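Local coordinates for protein aspartate aminotransferase (Thermotoga maritima, PDB 1O4S) that catalyses the pyridoxal-phosphate-dependent transfer of the amino group of L-aspartate to 2-oxoglutarate, giving oxaloacetate and L-glutamate, as a homodimer, at residues B[95-100]-B[230-235]; B[114-119]-B[266-271]; B[194-199]-B[226-231]; B[336-341]-B[354-359]; B[346-351]-B[382-387]. All blocks are in the same frame, centred on the assembly; numbering follows the deposited sequence.

Contact 1. Residues B[95-100]-B[230-235]; sequences YKKDIS and DVSEGF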
# COMPACT_ATOMS: atom_id res chain seq x y z
N TYR B 95 -11.85 -2.11 25.93
CA TYR B 95 -11.02 -1.24 26.76
C TYR B 95 -11.79 -0.11 27.41
O TYR B 95 -11.21 0.83 27.93
CB TYR B 95 -9.86 -0.72 25.92
CG TYR B 95 -8.93 -1.83 25.52
CD1 TYR B 95 -8.79 -2.20 24.17
CD2 TYR B 95 -8.21 -2.55 26.48
CE1 TYR B 95 -7.95 -3.23 23.77
CE2 TYR B 95 -7.37 -3.63 26.08
CZ TYR B 95 -7.24 -3.94 24.72
OH TYR B 95 -6.45 -4.96 24.28
N LYS B 96 -13.11 -0.23 27.39
CA LYS B 96 -14.02 0.77 27.94
C LYS B 96 -13.62 2.22 27.57
O LYS B 96 -13.31 3.04 28.43
CB LYS B 96 -14.23 0.58 29.45
CG LYS B 96 -15.34 -0.43 29.81
CD LYS B 96 -16.72 -0.10 29.19
CE LYS B 96 -17.35 1.17 29.78
NZ LYS B 96 -17.78 0.96 31.19
N LYS B 97 -13.64 2.47 26.26
CA LYS B 97 -13.37 3.77 25.64
C LYS B 97 -14.48 4.08 24.61
O LYS B 97 -15.10 3.18 24.04
CB LYS B 97 -12.03 3.74 24.92
CG LYS B 97 -10.88 3.33 25.82
CD LYS B 97 -9.52 3.60 25.19
CE LYS B 97 -8.42 3.17 26.14
NZ LYS B 97 -8.14 4.17 27.17
N ASP B 98 -14.73 5.37 24.41
CA ASP B 98 -15.67 5.85 23.41
C ASP B 98 -14.79 6.16 22.20
O ASP B 98 -14.19 7.23 22.10
CB ASP B 98 -16.39 7.11 23.94
CG ASP B 98 -17.72 7.40 23.21
OD1 ASP B 98 -17.92 6.90 22.08
OD2 ASP B 98 -18.62 8.12 23.72
N ILE B 99 -14.66 5.19 21.31
CA ILE B 99 -13.95 5.38 20.06
C ILE B 99 -14.94 5.70 18.92
O ILE B 99 -15.86 4.93 18.64
CB ILE B 99 -13.09 4.16 19.76
CG1 ILE B 99 -12.30 3.76 21.01
CG2 ILE B 99 -12.14 4.43 18.60
CD1 ILE B 99 -11.26 2.68 20.78
N SER B 100 -14.75 6.84 18.27
CA SER B 100 -15.46 7.21 17.05
C SER B 100 -14.90 6.47 15.81
O SER B 100 -13.72 6.21 15.73
CB SER B 100 -15.39 8.73 16.90
OG SER B 100 -15.81 9.16 15.63
N ASP B 230 -5.16 -0.24 28.05
CA ASP B 230 -5.43 -0.50 29.48
C ASP B 230 -4.93 0.61 30.43
O ASP B 230 -5.50 0.82 31.51
CB ASP B 230 -4.80 -1.84 29.91
CG ASP B 230 -5.59 -3.07 29.41
OD1 ASP B 230 -4.96 -4.06 29.02
OD2 ASP B 230 -6.84 -3.13 29.41
N VAL B 231 -3.87 1.31 30.03
CA VAL B 231 -3.20 2.31 30.87
C VAL B 231 -3.31 3.77 30.36
O VAL B 231 -2.80 4.69 30.99
CB VAL B 231 -1.71 1.95 31.06
CG1 VAL B 231 -1.58 0.62 31.82
CG2 VAL B 231 -0.96 1.89 29.74
N SER B 232 -3.97 3.97 29.23
CA SER B 232 -4.14 5.29 28.68
C SER B 232 -5.57 5.71 28.96
O SER B 232 -6.42 4.87 29.23
CB SER B 232 -3.88 5.28 27.17
OG SER B 232 -5.00 4.80 26.43
N GLU B 233 -5.80 7.01 28.97
CA GLU B 233 -7.13 7.58 28.74
C GLU B 233 -6.93 8.43 27.50
O GLU B 233 -5.98 9.25 27.43
CB GLU B 233 -7.59 8.50 29.89
CG GLU B 233 -7.84 7.85 31.25
CD GLU B 233 -7.78 8.86 32.40
OE1 GLU B 233 -7.66 10.09 32.14
OE2 GLU B 233 -7.84 8.41 33.57
N GLY B 234 -7.81 8.27 26.52
CA GLY B 234 -7.73 9.10 25.32
C GLY B 234 -6.55 8.78 24.42
O GLY B 234 -5.65 8.00 24.74
N PHE B 235 -6.56 9.41 23.26
CA PHE B 235 -5.61 9.05 22.21
C PHE B 235 -4.71 10.22 21.84
O PHE B 235 -4.08 10.19 20.78
CB PHE B 235 -6.38 8.54 20.98
CG PHE B 235 -6.90 7.14 21.12
CD1 PHE B 235 -8.20 6.90 21.55
CD2 PHE B 235 -6.11 6.05 20.79
CE1 PHE B 235 -8.68 5.58 21.68
CE2 PHE B 235 -6.58 4.77 20.89
CZ PHE B 235 -7.88 4.52 21.34
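The Tyr95 ring meets the carboxylate of Asp230 at its edge: OD2 lies in the ring plane, 3.3 Å from CD2, and is almost as near to CE2. OD2 therefore faces the weakly positive rim of C-H groups, with the carboxylate plane turned 72° from the ring. The other carboxylate oxygen, OD1, accepts from the backbone N of Ser227, so the edge contact is a secondary one for this acid. The second flat group, the ring of Phe235, is approached obliquely from the 95-100 side. Ile99 crosses it at about a right angle, with CD1 3.9 Å from Phe235 CZ, while Lys97 passes with CD 4.1 Å from CE1 of the same ring. Both segments belong to the large PLP-binding domain of the aminotransferase fold: helix 81-95 has just ended in a Schellman motif at Lys96, and Ile259 of strand 256-259 touches both Ile99 and Phe235. Lys97 runs extended from CG to CE and then bends at its last torsion (chi4 -81°), which brings NZ to the carbonyl of Ser232. The bond from NZ to Ser232 O is 2.8 Å long and comes from above the carbonyl plane, 62° out of it. A weak second bond, 3.3 Å, joins NZ to Ser232 OG, so backbone and side chain of one serine share the ammonium group.

Contact 2. Residues B[114-119]-B[266-271]; sequences LFNAFM and TAVSKI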
# COMPACT_ATOMS: atom_id res chain seq x y z
N LEU B 114 1.58 1.09 10.38
CA LEU B 114 2.84 1.54 10.95
C LEU B 114 3.50 2.59 10.03
O LEU B 114 3.87 3.65 10.46
CB LEU B 114 3.77 0.35 11.19
CG LEU B 114 3.38 -0.62 12.35
CD1 LEU B 114 3.79 -2.12 12.15
CD2 LEU B 114 3.95 -0.08 13.72
N PHE B 115 3.64 2.28 8.75
CA PHE B 115 4.27 3.19 7.82
C PHE B 115 3.55 4.55 7.78
O PHE B 115 4.20 5.61 7.83
CB PHE B 115 4.32 2.57 6.43
CG PHE B 115 4.93 3.46 5.41
CD1 PHE B 115 4.18 3.99 4.38
CD2 PHE B 115 6.28 3.79 5.49
CE1 PHE B 115 4.75 4.86 3.44
CE2 PHE B 115 6.84 4.68 4.56
CZ PHE B 115 6.07 5.19 3.52
N ASN B 116 2.23 4.50 7.70
CA ASN B 116 1.40 5.71 7.70
C ASN B 116 1.58 6.56 8.96
O ASN B 116 1.59 7.77 8.86
CB ASN B 116 -0.09 5.40 7.55
CG ASN B 116 -0.49 4.88 6.18
OD1 ASN B 116 0.29 4.89 5.21
ND2 ASN B 116 -1.73 4.42 6.10
N ALA B 117 1.75 5.91 10.12
CA ALA B 117 2.03 6.60 11.39
C ALA B 117 3.34 7.39 11.33
O ALA B 117 3.41 8.58 11.70
CB ALA B 117 2.05 5.60 12.57
N PHE B 118 4.38 6.72 10.85
CA PHE B 118 5.68 7.37 10.74
C PHE B 118 5.62 8.52 9.74
O PHE B 118 6.17 9.57 9.99
CB PHE B 118 6.73 6.34 10.35
CG PHE B 118 6.94 5.27 11.40
CD1 PHE B 118 7.06 5.61 12.75
CD2 PHE B 118 7.05 3.93 11.04
CE1 PHE B 118 7.27 4.62 13.71
CE2 PHE B 118 7.29 2.95 11.99
CZ PHE B 118 7.38 3.29 13.32
N MET B 119 4.96 8.31 8.60
CA MET B 119 4.86 9.36 7.58
C MET B 119 4.01 10.55 8.11
O MET B 119 4.26 11.72 7.77
CB MET B 119 4.20 8.80 6.32
CG MET B 119 5.01 7.84 5.51
SD MET B 119 6.47 8.62 4.74
CE MET B 119 5.74 9.51 3.44
N THR B 266 -6.86 11.70 10.68
CA THR B 266 -7.08 12.50 9.50
C THR B 266 -5.79 12.62 8.67
O THR B 266 -5.82 12.50 7.45
CB THR B 266 -7.58 13.87 9.94
OG1 THR B 266 -8.98 13.76 10.19
CG2 THR B 266 -7.50 14.92 8.80
N ALA B 267 -4.68 12.86 9.35
CA ALA B 267 -3.39 12.88 8.71
C ALA B 267 -3.09 11.51 8.09
O ALA B 267 -2.70 11.41 6.93
CB ALA B 267 -2.30 13.29 9.72
N VAL B 268 -3.28 10.45 8.87
CA VAL B 268 -3.01 9.10 8.41
C VAL B 268 -3.86 8.74 7.21
O VAL B 268 -3.37 8.12 6.27
CB VAL B 268 -3.14 8.09 9.57
CG1 VAL B 268 -3.30 6.67 9.07
CG2 VAL B 268 -1.95 8.22 10.52
N SER B 269 -5.09 9.24 7.18
CA SER B 269 -6.04 9.00 6.12
C SER B 269 -5.60 9.67 4.80
O SER B 269 -5.80 9.13 3.71
CB SER B 269 -7.47 9.38 6.61
OG SER B 269 -7.61 8.58 7.76
N LYS B 270 -4.99 10.84 4.90
CA LYS B 270 -4.39 11.51 3.76
C LYS B 270 -3.25 10.69 3.18
O LYS B 270 -3.22 10.51 2.01
CB LYS B 270 -3.90 12.91 4.15
CG LYS B 270 -5.02 13.88 4.41
CD LYS B 270 -4.46 15.23 4.89
CE LYS B 270 -5.57 16.17 5.35
NZ LYS B 270 -5.11 17.13 6.41
N ILE B 271 -2.35 10.17 4.02
CA ILE B 271 -1.29 9.28 3.54
C ILE B 271 -1.91 8.08 2.78
O ILE B 271 -1.48 7.77 1.67
CB ILE B 271 -0.38 8.73 4.70
CG1 ILE B 271 0.19 9.84 5.61
CG2 ILE B 271 0.79 7.92 4.10
CD1 ILE B 271 1.02 10.83 4.88
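Asn116 and Ile271 lie alongside each other, pointing opposite ways, and this overlap is the centre of the contact. The amide oxygen of Asn116 comes up against a methyl group, OD1 lying 3.3 Å from Ile271 CG2, while its CG packs over the same branch. The other amide atom, ND2, donates to OE1 of Gln272, the residue that follows Ile271, and this bond is likely to fix which way the amide is turned. Val268 crosses Asn116 at about a right angle: its CG1, anti to the backbone N (chi1 162°), touches Asn116 CB at 3.8 Å, and its CG2 reaches the Asn116 carbonyl oxygen at 3.9 Å. One turn along the first helix, Met119 offers its CB to Ile271 CD1 at 4.0 Å, while its CG sits over one face of the Phe115 ring, offset toward the rim, and the chain bends beyond it. An alanine in place of Asn116, lacking the amide that bonds Gln272 and packs on Ile271 CG2, would probably loosen the hold between the helices. The axes of the two segments approach to 8.9 Å at 112°, a steep crossing of buried helices. Val105 and Thr107 of strand 104-107 lie beneath, and Ile18 of the second subunit packs on Ile271: this is the helical layer of the large PLP-binding domain where it meets the dimer interface.

Contact 3. Residues B[194-199]-B[226-231]; sequences EFLEGL and TSILDV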
# COMPACT_ATOMS: atom_id res chain seq x y z
N GLU B 194 3.42 -1.71 34.83
CA GLU B 194 4.19 -0.63 35.46
C GLU B 194 5.03 0.18 34.44
O GLU B 194 5.06 1.42 34.48
CB GLU B 194 5.06 -1.20 36.62
CG GLU B 194 5.24 -2.74 36.66
CD GLU B 194 3.97 -3.56 37.03
OE1 GLU B 194 3.73 -4.64 36.42
OE2 GLU B 194 3.22 -3.15 37.94
N PHE B 195 5.67 -0.52 33.51
CA PHE B 195 6.41 0.12 32.43
C PHE B 195 5.49 0.99 31.54
O PHE B 195 5.80 2.14 31.27
CB PHE B 195 7.17 -0.93 31.60
CG PHE B 195 7.79 -0.37 30.35
CD1 PHE B 195 9.06 0.20 30.39
CD2 PHE B 195 7.10 -0.39 29.15
CE1 PHE B 195 9.64 0.75 29.23
CE2 PHE B 195 7.66 0.14 28.00
CZ PHE B 195 8.93 0.72 28.04
N LEU B 196 4.35 0.44 31.13
CA LEU B 196 3.42 1.10 30.22
C LEU B 196 2.75 2.33 30.82
O LEU B 196 2.62 3.34 30.15
CB LEU B 196 2.34 0.08 29.75
CG LEU B 196 2.91 -1.13 29.02
CD1 LEU B 196 1.83 -2.15 28.68
CD2 LEU B 196 3.65 -0.67 27.72
N GLU B 197 2.29 2.21 32.07
CA GLU B 197 1.74 3.35 32.84
C GLU B 197 2.75 4.48 32.94
O GLU B 197 2.39 5.65 32.83
CB GLU B 197 1.36 2.91 34.27
CG GLU B 197 0.20 1.91 34.32
CD GLU B 197 -0.21 1.49 35.71
OE1 GLU B 197 0.66 1.18 36.57
OE2 GLU B 197 -1.44 1.46 35.95
N GLY B 198 4.01 4.11 33.16
CA GLY B 198 5.09 5.06 33.26
C GLY B 198 5.38 5.70 31.93
O GLY B 198 5.66 6.90 31.86
N LEU B 199 5.28 4.93 30.85
CA LEU B 199 5.59 5.44 29.53
C LEU B 199 4.52 6.45 29.13
O LEU B 199 4.80 7.48 28.55
CB LEU B 199 5.66 4.28 28.54
CG LEU B 199 6.71 4.18 27.42
CD1 LEU B 199 6.06 3.53 26.22
CD2 LEU B 199 7.36 5.49 27.03
N THR B 226 -1.08 -6.53 29.13
CA THR B 226 -1.56 -5.16 29.28
C THR B 226 -1.41 -4.45 27.94
O THR B 226 -0.31 -4.41 27.37
CB THR B 226 -0.71 -4.44 30.33
OG1 THR B 226 -0.71 -5.16 31.58
CG2 THR B 226 -1.31 -3.10 30.66
N SER B 227 -2.50 -3.86 27.47
CA SER B 227 -2.51 -3.05 26.27
C SER B 227 -2.19 -1.63 26.68
O SER B 227 -2.49 -1.24 27.80
CB SER B 227 -3.90 -3.08 25.64
OG SER B 227 -4.03 -2.13 24.61
N ILE B 228 -1.60 -0.86 25.77
CA ILE B 228 -1.47 0.57 26.01
C ILE B 228 -2.85 1.19 26.28
O ILE B 228 -2.95 2.19 26.98
CB ILE B 228 -0.74 1.30 24.84
CG1 ILE B 228 -0.12 2.64 25.34
CG2 ILE B 228 -1.71 1.55 23.65
CD1 ILE B 228 0.97 2.47 26.41
N LEU B 229 -3.89 0.61 25.69
CA LEU B 229 -5.26 1.06 25.94
C LEU B 229 -5.84 0.66 27.34
O LEU B 229 -6.89 1.18 27.73
CB LEU B 229 -6.17 0.55 24.83
CG LEU B 229 -5.76 0.97 23.40
CD1 LEU B 229 -6.85 0.55 22.43
CD2 LEU B 229 -5.47 2.44 23.25
N ASP B 230 -5.16 -0.24 28.05
CA ASP B 230 -5.43 -0.50 29.48
C ASP B 230 -4.93 0.61 30.43
O ASP B 230 -5.50 0.82 31.51
CB ASP B 230 -4.80 -1.84 29.91
CG ASP B 230 -5.59 -3.07 29.41
OD1 ASP B 230 -4.96 -4.06 29.02
OD2 ASP B 230 -6.84 -3.13 29.41
N VAL B 231 -3.87 1.31 30.03
CA VAL B 231 -3.20 2.31 30.87
C VAL B 231 -3.31 3.77 30.36
O VAL B 231 -2.80 4.69 30.99
CB VAL B 231 -1.71 1.95 31.06
CG1 VAL B 231 -1.58 0.62 31.82
CG2 VAL B 231 -0.96 1.89 29.74
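Thr226 opens the contact: Leu196 lies alongside it, pointing the other way, and brings CD1 within 3.4 Å of the Thr226 carbonyl oxygen, with CB and CG2 of the threonine beside the same methyl. Ser227 turns away and starts the short helix instead. Its OG accepts from Leu229 N at 2.9 Å, and its own N donates to Asp230 OD1 in a nearly straight bond (174°), the two halves of a capping box. Ile228 has CG1 anti to the backbone N and then bends at chi2, bringing CD1 4.3 Å from Leu196 CB. Val231 places its two methyls on neighbouring residues of the facing helix: CG2 meets Leu196 CB at 3.8 Å, and CG1 presses on Glu197 CG at 3.3 Å, a tight contact. Beyond it Glu197 forms a salt bridge with Arg193. An alanine in place of Val231, lacking both methyls, would probably weaken the grip on the helix. With Val200 and Ile238 continuing the apolar layer around Ile228, the capped turn packs between helix and central sheet, in the three-layer alpha/beta/alpha architecture of the large domain of fold-type I PLP enzymes.

Contact 4. Residues B[336-341]-B[354-359]; sequences DDVKFC and PGSAFL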
# COMPACT_ATOMS: atom_id res chain seq x y z
N ASP B 336 28.30 -17.64 16.70
CA ASP B 336 27.60 -16.83 15.71
C ASP B 336 26.24 -17.47 15.36
O ASP B 336 26.16 -18.67 15.11
CB ASP B 336 28.49 -16.67 14.46
CG ASP B 336 27.84 -15.79 13.36
OD1 ASP B 336 28.54 -15.33 12.44
OD2 ASP B 336 26.63 -15.52 13.32
N ASP B 337 25.18 -16.66 15.37
CA ASP B 337 23.81 -17.15 15.19
C ASP B 337 23.51 -17.39 13.72
O ASP B 337 22.78 -18.32 13.38
CB ASP B 337 22.77 -16.18 15.78
CG ASP B 337 22.93 -14.77 15.27
OD1 ASP B 337 23.71 -14.00 15.85
OD2 ASP B 337 22.33 -14.32 14.29
N VAL B 338 24.03 -16.54 12.84
CA VAL B 338 23.92 -16.76 11.41
C VAL B 338 24.51 -18.11 11.02
O VAL B 338 23.89 -18.86 10.30
CB VAL B 338 24.63 -15.68 10.57
CG1 VAL B 338 24.53 -16.01 9.08
CG2 VAL B 338 24.06 -14.31 10.85
N LYS B 339 25.71 -18.40 11.50
CA LYS B 339 26.33 -19.68 11.22
C LYS B 339 25.56 -20.82 11.88
O LYS B 339 25.43 -21.89 11.29
CB LYS B 339 27.80 -19.71 11.68
CG LYS B 339 28.71 -18.65 11.00
CD LYS B 339 30.21 -18.86 11.42
CE LYS B 339 31.16 -17.69 11.03
NZ LYS B 339 32.61 -18.01 11.39
N PHE B 340 25.07 -20.61 13.09
CA PHE B 340 24.23 -21.60 13.76
C PHE B 340 23.08 -22.04 12.84
O PHE B 340 22.80 -23.23 12.71
CB PHE B 340 23.66 -21.06 15.08
CG PHE B 340 22.88 -22.09 15.89
CD1 PHE B 340 23.46 -22.73 16.97
CD2 PHE B 340 21.55 -22.40 15.56
CE1 PHE B 340 22.76 -23.68 17.73
CE2 PHE B 340 20.84 -23.35 16.30
CZ PHE B 340 21.43 -23.98 17.39
N CYS B 341 22.43 -21.07 12.21
CA CYS B 341 21.24 -21.33 11.40
C CYS B 341 21.60 -21.93 10.05
O CYS B 341 20.82 -22.74 9.52
CB CYS B 341 20.45 -20.06 11.19
SG CYS B 341 19.68 -19.47 12.70
N PRO B 354 18.20 -16.19 12.29
CA PRO B 354 19.26 -15.60 13.13
C PRO B 354 18.77 -14.39 13.94
O PRO B 354 18.14 -13.50 13.36
CB PRO B 354 20.31 -15.18 12.10
CG PRO B 354 20.04 -16.09 10.94
CD PRO B 354 18.56 -16.23 10.87
N GLY B 355 19.04 -14.37 15.25
CA GLY B 355 18.77 -13.22 16.10
C GLY B 355 19.37 -11.89 15.63
O GLY B 355 18.83 -10.82 15.91
N SER B 356 20.49 -11.99 14.91
CA SER B 356 21.09 -10.85 14.18
C SER B 356 20.09 -10.05 13.35
O SER B 356 20.19 -8.83 13.23
CB SER B 356 22.15 -11.35 13.19
OG SER B 356 23.26 -11.85 13.83
N ALA B 357 19.13 -10.74 12.75
CA ALA B 357 18.11 -10.07 11.97
C ALA B 357 17.28 -9.08 12.82
O ALA B 357 16.74 -8.09 12.31
CB ALA B 357 17.23 -11.10 11.33
N PHE B 358 17.20 -9.34 14.11
CA PHE B 358 16.43 -8.55 15.06
C PHE B 358 17.33 -7.65 15.94
O PHE B 358 16.90 -7.17 17.01
CB PHE B 358 15.60 -9.51 15.91
CG PHE B 358 14.81 -10.51 15.09
CD1 PHE B 358 13.57 -10.18 14.57
CD2 PHE B 358 15.32 -11.79 14.82
CE1 PHE B 358 12.80 -11.12 13.80
CE2 PHE B 358 14.59 -12.73 14.06
CZ PHE B 358 13.32 -12.37 13.54
N LEU B 359 18.57 -7.46 15.49
CA LEU B 359 19.62 -6.71 16.20
C LEU B 359 20.00 -7.28 17.55
O LEU B 359 20.44 -6.54 18.44
CB LEU B 359 19.24 -5.23 16.33
CG LEU B 359 18.80 -4.58 15.02
CD1 LEU B 359 18.60 -3.05 15.18
CD2 LEU B 359 19.79 -4.92 13.90
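Hydrogen bonds carry the polar half of this contact, and both end on one carboxylate oxygen. Asp337 OD2 accepts from Ser356 N at 3.0 Å, met from well above the carboxylate plane, and from Ser356 OG at 2.7 Å on its syn lone pair. Its CG stands in the crowded position between backbone N and carbonyl carbon (chi1 53°), which points the acid across to the first turn of the facing 3-10 segment. The other oxygen, OD1, accepts from Gly362 N, so this carboxylate ties the start of its own helix to two places in the loop between strands 350-354 and 363-367. Gripped by Ser356 N, Ser356 OG and Gly362 N, the buried acid would probably favour its ionised form. OD2 also has a close carbon neighbour, Pro354 CB at 3.1 Å. In fold terms, helix 337-348 leads into strand 350-354 of the small domain's mixed sheet, and the loop beyond that strand folds back onto the helix's N-terminal end. Gly355 lies about 6 Å from the side chain of Arg365, which by similarity binds L-aspartate. Apolar packing centres on Pro354. Its CB lies 4.0 Å from Val338 CG2, the two side chains crossing obliquely. One turn on, Cys341 SG sits 3.8 Å from Pro354 CG. Leu29 of helix 27-38 covers both Cys341 and Pro354.

Contact 5. Residues B[346-351]-B[382-387]; sequences EEKKVA and IEDFLN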
# COMPACT_ATOMS: atom_id res chain seq x y z
N GLU B 346 21.68 -26.85 6.85
CA GLU B 346 22.36 -27.72 5.90
C GLU B 346 22.49 -29.15 6.45
O GLU B 346 22.39 -30.10 5.69
CB GLU B 346 23.70 -27.12 5.42
CG GLU B 346 24.92 -27.39 6.31
CD GLU B 346 26.13 -26.43 6.12
OE1 GLU B 346 27.14 -26.61 6.87
OE2 GLU B 346 26.10 -25.49 5.26
N GLU B 347 22.64 -29.31 7.76
CA GLU B 347 22.92 -30.62 8.36
C GLU B 347 21.63 -31.35 8.82
O GLU B 347 21.50 -32.56 8.66
CB GLU B 347 23.92 -30.50 9.53
CG GLU B 347 25.29 -29.89 9.14
CD GLU B 347 26.27 -29.68 10.31
OE1 GLU B 347 26.09 -30.32 11.38
OE2 GLU B 347 27.24 -28.88 10.17
N LYS B 348 20.71 -30.58 9.41
CA LYS B 348 19.50 -31.12 10.03
C LYS B 348 18.22 -30.75 9.28
O LYS B 348 17.17 -31.28 9.59
CB LYS B 348 19.35 -30.65 11.49
CG LYS B 348 20.40 -31.19 12.48
CD LYS B 348 20.53 -32.72 12.46
CE LYS B 348 21.56 -33.18 13.44
NZ LYS B 348 21.57 -34.65 13.56
N LYS B 349 18.34 -29.87 8.28
CA LYS B 349 17.21 -29.39 7.48
C LYS B 349 16.09 -28.85 8.38
O LYS B 349 14.89 -29.11 8.16
CB LYS B 349 16.70 -30.45 6.50
CG LYS B 349 17.73 -31.48 6.02
CD LYS B 349 18.68 -30.96 4.97
CE LYS B 349 19.57 -32.08 4.44
NZ LYS B 349 20.81 -32.33 5.24
N VAL B 350 16.52 -28.09 9.40
CA VAL B 350 15.64 -27.23 10.19
C VAL B 350 16.02 -25.78 9.97
O VAL B 350 17.19 -25.40 10.11
CB VAL B 350 15.69 -27.54 11.71
CG1 VAL B 350 14.71 -26.64 12.47
CG2 VAL B 350 15.42 -29.01 11.96
N ALA B 351 15.01 -24.98 9.64
CA ALA B 351 15.16 -23.56 9.40
C ALA B 351 14.71 -22.67 10.58
O ALA B 351 13.55 -22.66 10.97
CB ALA B 351 14.43 -23.17 8.13
N ILE B 382 17.30 -30.65 16.54
CA ILE B 382 17.99 -29.58 17.23
C ILE B 382 18.78 -30.11 18.41
O ILE B 382 19.88 -29.66 18.63
CB ILE B 382 17.00 -28.45 17.65
CG1 ILE B 382 16.52 -27.69 16.40
CG2 ILE B 382 17.66 -27.45 18.64
CD1 ILE B 382 15.45 -26.68 16.68
N GLU B 383 18.24 -31.10 19.13
CA GLU B 383 18.86 -31.68 20.33
C GLU B 383 20.10 -32.49 19.95
O GLU B 383 21.15 -32.42 20.61
CB GLU B 383 17.84 -32.55 21.10
CG GLU B 383 18.34 -33.15 22.42
CD GLU B 383 17.26 -33.91 23.22
OE1 GLU B 383 16.08 -33.96 22.81
OE2 GLU B 383 17.60 -34.46 24.29
N ASP B 384 19.97 -33.25 18.86
CA ASP B 384 21.10 -33.95 18.25
C ASP B 384 22.22 -33.01 17.79
O ASP B 384 23.42 -33.32 17.91
CB ASP B 384 20.61 -34.78 17.06
CG ASP B 384 19.93 -36.09 17.49
OD1 ASP B 384 19.78 -36.33 18.72
OD2 ASP B 384 19.54 -36.94 16.65
N PHE B 385 21.82 -31.86 17.24
CA PHE B 385 22.75 -30.89 16.70
C PHE B 385 23.49 -30.21 17.86
O PHE B 385 24.71 -29.97 17.79
CB PHE B 385 21.95 -29.88 15.87
CG PHE B 385 22.77 -28.77 15.30
CD1 PHE B 385 23.48 -28.95 14.13
CD2 PHE B 385 22.79 -27.53 15.92
CE1 PHE B 385 24.22 -27.91 13.59
CE2 PHE B 385 23.53 -26.50 15.39
CZ PHE B 385 24.25 -26.69 14.21
N LEU B 386 22.77 -29.93 18.95
CA LEU B 386 23.37 -29.32 20.11
C LEU B 386 24.38 -30.25 20.81
O LEU B 386 25.28 -29.75 21.50
CB LEU B 386 22.29 -28.89 21.11
CG LEU B 386 21.39 -27.72 20.67
CD1 LEU B 386 20.58 -27.21 21.86
CD2 LEU B 386 22.19 -26.60 20.03
N ASN B 387 24.24 -31.56 20.63
CA ASN B 387 25.16 -32.54 21.23
C ASN B 387 25.99 -33.21 20.13
O ASN B 387 26.31 -34.39 20.25
CB ASN B 387 24.39 -33.61 22.03
CG ASN B 387 23.43 -33.01 23.06
OD1 ASN B 387 23.78 -32.09 23.82
ND2 ASN B 387 22.21 -33.54 23.11
O HOH W 1 19.02 -35.72 14.14
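Charge and water come first at the outer rim. Lys348 and Asp384 carry opposite charges, but NZ and OD2 stay 4.3 Å apart, beyond a salt bridge, and a water spans the gap. It accepts from Lys348 NZ at 2.8 Å and donates to Asp384 OD2 at 2.8 Å, so the pair is joined through solvent while NZ itself rests nearest Asp384 CB, at 3.6 Å. The lysine reaches there by a bend at its second torsion (chi2 -52°), after which the chain runs straight to its tip.

Contacts to Phe385 form the second group. Lys348 lays its aliphatic part obliquely against this residue, with CG 4.0 Å from Phe385 CB. Glu347 comes in at about a right angle and puts OE1 near the ring plane, at the edge, 3.8 Å from CE1; carboxylate and ring are turned 61° apart. The chain of Glu347 is extended beyond CG, which carries its acid along the ring's rim. Phe385 places its ring anti to the backbone N (chi1 177°) and thereby toward helix 337-348, where Phe340 meets it in a T-shaped (edge-to-face) stack.

At the inner end two apolar side chains meet: Val350 CG1 and Ile382 CD1 lie 4.3 Å apart. There the chain has left helix 337-348 through the positive-phi residue Lys349 and entered strand 350-354. The turn from helix into strand thus packs against the C-terminal helix 372-386, in the alpha/beta small domain of the aminotransferase fold.

Overall arrangement
From the N terminus, the chain first reaches the loop after helix 81-95, which contact 1 later joins to residues 230-235. Helix 109-121 follows and waits for helix 262-275 in contact 2, so contacts 1 and 2 cross. Contact 3 closes a shorter loop, from helix 193-206 to the turn at 226-231, wholly within the span of contact 2; it shares Asp230 and Val231 with contact 1 and touches it through Ser227 and Leu229. All three tie helices and loops round the seven-stranded sheet. Contacts 4 and 5 come afterwards, on the small-domain side. Their segments alternate along the chain, both use helix 337-348, and they meet through Phe340 and Phe385, joining that helix to the 354-359 loop and to helix 372-386.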